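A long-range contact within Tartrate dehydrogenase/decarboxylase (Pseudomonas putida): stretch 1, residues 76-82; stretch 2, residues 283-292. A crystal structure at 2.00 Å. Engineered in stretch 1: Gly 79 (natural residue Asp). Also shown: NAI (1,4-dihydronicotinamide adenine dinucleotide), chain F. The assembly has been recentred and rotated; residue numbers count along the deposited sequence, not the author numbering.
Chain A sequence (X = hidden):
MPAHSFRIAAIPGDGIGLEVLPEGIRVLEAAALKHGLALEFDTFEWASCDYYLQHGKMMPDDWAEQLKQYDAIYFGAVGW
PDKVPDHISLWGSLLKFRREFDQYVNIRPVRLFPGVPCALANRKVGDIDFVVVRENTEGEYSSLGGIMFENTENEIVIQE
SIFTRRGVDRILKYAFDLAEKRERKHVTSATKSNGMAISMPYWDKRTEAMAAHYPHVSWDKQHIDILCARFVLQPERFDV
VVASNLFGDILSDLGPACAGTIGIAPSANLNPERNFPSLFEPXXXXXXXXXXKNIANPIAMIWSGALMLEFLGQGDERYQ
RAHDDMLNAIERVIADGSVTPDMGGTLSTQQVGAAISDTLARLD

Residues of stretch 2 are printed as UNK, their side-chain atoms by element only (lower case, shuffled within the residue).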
# COMPACT_ATOMS: atom_id res chain seq x y z
N GLY A 76 6.49 23.01 5.35
CA GLY A 76 7.61 22.12 5.07
C GLY A 76 7.29 20.68 5.44
O GLY A 76 6.79 19.92 4.61
N ALA A 77 7.57 20.32 6.69
CA ALA A 77 7.32 18.97 7.19
C ALA A 77 7.40 18.95 8.71
O ALA A 77 8.04 19.80 9.32
CB ALA A 77 8.31 17.98 6.61
N VAL A 78 6.74 17.97 9.32
CA VAL A 78 6.74 17.86 10.78
C VAL A 78 7.08 16.44 11.25
O VAL A 78 6.58 15.45 10.71
CB VAL A 78 5.40 18.36 11.39
CG1 VAL A 78 4.23 17.42 11.05
CG2 VAL A 78 5.52 18.54 12.90
N GLY A 79 7.94 16.36 12.26
CA GLY A 79 8.28 15.09 12.87
C GLY A 79 9.75 14.99 13.20
O GLY A 79 10.61 15.32 12.39
N TRP A 80 10.03 14.54 14.42
CA TRP A 80 11.39 14.25 14.86
C TRP A 80 11.30 13.17 15.93
O TRP A 80 11.31 13.47 17.12
CB TRP A 80 12.08 15.51 15.39
CG TRP A 80 13.57 15.39 15.39
CD1 TRP A 80 14.38 15.11 16.46
CD2 TRP A 80 14.44 15.52 14.26
NE1 TRP A 80 15.69 15.06 16.06
CE2 TRP A 80 15.76 15.31 14.71
CE3 TRP A 80 14.23 15.80 12.90
CZ2 TRP A 80 16.87 15.37 13.86
CZ3 TRP A 80 15.34 15.85 12.05
CH2 TRP A 80 16.64 15.64 12.54
N PRO A 81 11.18 11.89 15.50
CA PRO A 81 10.91 10.77 16.40
C PRO A 81 11.96 10.54 17.49
O PRO A 81 11.65 9.93 18.52
CB PRO A 81 10.83 9.56 15.46
CG PRO A 81 11.52 9.98 14.22
CD PRO A 81 11.29 11.45 14.09
N ASP A 82 13.18 11.04 17.28
CA ASP A 82 14.23 10.98 18.31
C ASP A 82 13.84 11.74 19.58
O ASP A 82 14.27 11.38 20.68
CB ASP A 82 15.56 11.52 17.77
CG ASP A 82 16.69 11.48 18.80
OD1 ASP A 82 17.07 10.37 19.24
OD2 ASP A 82 17.21 12.56 19.18
N UNK A 283 4.81 16.00 -0.42
CA UNK A 283 4.34 14.71 0.07
C UNK A 283 5.29 14.18 1.16
O UNK A 283 4.83 13.65 2.18
c UNK A 283 3.08 14.09 -2.04
c UNK A 283 3.87 12.28 -0.51
c UNK A 283 4.18 13.67 -1.07
N UNK A 284 6.59 14.36 0.95
CA UNK A 284 7.62 13.81 1.85
C UNK A 284 7.58 14.38 3.27
O UNK A 284 7.03 15.44 3.52
c UNK A 284 10.21 17.33 1.85
n UNK A 284 10.23 17.35 0.53
c UNK A 284 9.80 16.13 0.06
c UNK A 284 9.02 13.95 1.24
c UNK A 284 9.50 15.37 1.14
n UNK A 284 9.79 16.14 2.24
N UNK A 285 8.20 13.65 4.20
CA UNK A 285 8.28 14.09 5.59
C UNK A 285 9.53 14.88 5.91
O UNK A 285 10.12 15.51 5.03
N UNK A 286 9.94 14.84 7.18
CA UNK A 286 11.07 15.63 7.67
C UNK A 286 12.44 15.00 7.38
O UNK A 286 13.47 15.64 7.60
c UNK A 286 10.91 15.90 9.17
o UNK A 286 10.84 14.69 9.90
N UNK A 287 12.44 13.76 6.89
CA UNK A 287 13.66 13.03 6.52
C UNK A 287 14.86 13.24 7.47
O UNK A 287 15.89 13.80 7.07
c UNK A 287 14.06 13.34 5.07
N UNK A 288 14.74 12.78 8.74
CA UNK A 288 15.78 12.99 9.74
C UNK A 288 17.14 12.39 9.37
O UNK A 288 18.17 12.91 9.79
c UNK A 288 13.60 12.03 9.30
c UNK A 288 15.23 12.28 10.99
c UNK A 288 13.76 12.22 10.77
N UNK A 289 17.14 11.31 8.59
CA UNK A 289 18.39 10.62 8.26
C UNK A 289 19.22 11.32 7.16
O UNK A 289 20.36 10.92 6.90
c UNK A 289 18.12 9.15 7.91
o UNK A 289 20.29 8.18 7.60
c UNK A 289 19.27 8.23 8.32
o UNK A 289 19.14 7.56 9.38
N UNK A 290 18.67 12.37 6.53
CA UNK A 290 19.45 13.20 5.59
C UNK A 290 19.49 14.69 5.97
O UNK A 290 20.17 15.48 5.30
c UNK A 290 19.26 11.64 3.58
c UNK A 290 18.99 13.05 4.10
c UNK A 290 17.52 13.46 3.92
c UNK A 290 17.16 13.87 2.50
N UNK A 291 18.78 15.07 7.03
CA UNK A 291 18.81 16.45 7.50
C UNK A 291 20.22 16.84 7.92
O UNK A 291 20.90 16.09 8.62
c UNK A 291 18.34 18.18 10.62
c UNK A 291 17.83 16.67 8.67
c UNK A 291 17.94 18.04 9.29
c UNK A 291 18.14 20.58 10.46
c UNK A 291 18.44 19.44 11.21
c UNK A 291 17.65 19.18 8.56
c UNK A 291 17.75 20.45 9.14
N UNK A 292 20.67 18.00 7.46
CA UNK A 292 22.00 18.50 7.81
C UNK A 292 23.04 18.40 6.71
O UNK A 292 24.05 19.10 6.76
PA NAI F . 10.18 10.80 4.93
O1A NAI F . 9.39 11.23 3.75
O2A NAI F . 10.60 11.94 5.76
O5B NAI F . 11.48 10.01 4.43
C5B NAI F . 11.41 8.77 3.77
C4B NAI F . 12.68 8.54 2.95
O4B NAI F . 12.66 9.37 1.80
C3B NAI F . 13.94 8.87 3.73
O3B NAI F . 14.92 7.90 3.43
C2B NAI F . 14.35 10.23 3.20
O2B NAI F . 15.74 10.41 3.21
C1B NAI F . 13.77 10.25 1.80
N9A NAI F . 13.34 11.61 1.42
C8A NAI F . 12.23 12.28 1.85
N7A NAI F . 12.21 13.50 1.26
C5A NAI F . 13.29 13.61 0.46
C6A NAI F . 13.74 14.64 -0.36
N6A NAI F . 13.05 15.78 -0.46
N1A NAI F . 14.91 14.47 -1.07
C2A NAI F . 15.62 13.29 -0.98
N3A NAI F . 15.15 12.28 -0.16
C4A NAI F . 14.01 12.44 0.55
O3 NAI F . 9.27 9.74 5.74
PN NAI F . 9.66 8.86 7.04
O1N NAI F . 11.12 8.59 7.08
O2N NAI F . 8.75 7.70 7.03
O5D NAI F . 9.25 9.81 8.26
C5D NAI F . 10.15 10.76 8.81
C4D NAI F . 9.38 11.75 9.69
O4D NAI F . 8.58 12.59 8.88
C3D NAI F . 8.44 11.09 10.68
O3D NAI F . 8.50 11.82 11.88
C2D NAI F . 7.06 11.24 10.05
O2D NAI F . 6.04 11.30 11.02
C1D NAI F . 7.22 12.55 9.30
N1N NAI F . 6.33 12.74 8.14
C2N NAI F . 5.66 13.93 8.06
C3N NAI F . 4.82 14.19 6.98
C7N NAI F . 4.31 15.59 6.78
O7N NAI F . 4.77 16.62 7.63
N7N NAI F . 3.44 15.83 5.80
C4N NAI F . 4.68 13.23 5.98
C5N NAI F . 5.37 12.02 6.07
C6N NAI F . 6.21 11.79 7.16

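Position 283 carries three side-chain carbons, the first bearing the other two. The CA-to-CB bond points away from stretch 1, and the side chain touches nothing there. This is Val 283.

Position 284 has one carbon followed by a five-membered ring of three carbons and two nitrogens. That ring is an imidazole, so the residue is His 284. Its ND1 donates a hydrogen bond to the backbone O of position 285, at 2.9 Å. Toward stretch 1, the closest approach is from the backbone: His 284 O is 4.2 Å from Ala 77 CB.

Position 285 has no side-chain atoms. It is Gly 285. Its C lies 3.4 Å from Ala 77 CB, and its N donates a 2.7 Å hydrogen bond to NAI O1A.

Position 286 has one carbon and then one oxygen. The CB points toward stretch 1, and the oxygen is 2.6 Å from Gly 79 O. A short, unbranched side chain ending in a hydroxyl is serine: Ser 286. Its OG is the donor of that hydrogen bond. Gly 79 is an engineered substitution for Asp.

Position 287 has a single side-chain carbon, pointing away from stretch 1. It is Ala 287. Its N donates to NAI O2A at 2.8 Å.

Position 288 has three carbons that close a ring onto the backbone N. Only proline does this: Pro 288. Its CB lies over one face of the Trp 80 ring, 3.7 Å from Trp 80 CZ3. Its CG is 4.2 Å from Pro 81 CD.

Position 289 has two carbons, the second carrying two oxygens. The CA-to-CB bond points away from stretch 1, and the side chain touches nothing there. It is Asp 289.

Position 290 has four carbons, forked at the first, with one arm two carbons long. It is Ile 290. It does not reach stretch 1.

Position 291 has one carbon and a six-carbon ring without a hydroxyl. It is Phe 291. Its CD2 meets Trp 80 CH2 at 3.6 Å, with the two rings oblique.

Position 292 has no side-chain atoms. It is Gly 292, and its backbone angles call for glycine.

The contact has two parts. Ala 77 packs on the backbone at Gly 285 and Ser 286, while the Ser 286 hydroxyl ties to Gly 79 O. Beyond, Trp 80 packs against Pro 288 and Phe 291. NAI bridges the stretches, accepting hydrogen bonds from Val 78 N at O7N (2.9 Å) and from Ser 286 N at O4D (3.1 Å).

Stretch 2 (283-292) VHGSAPDIFG
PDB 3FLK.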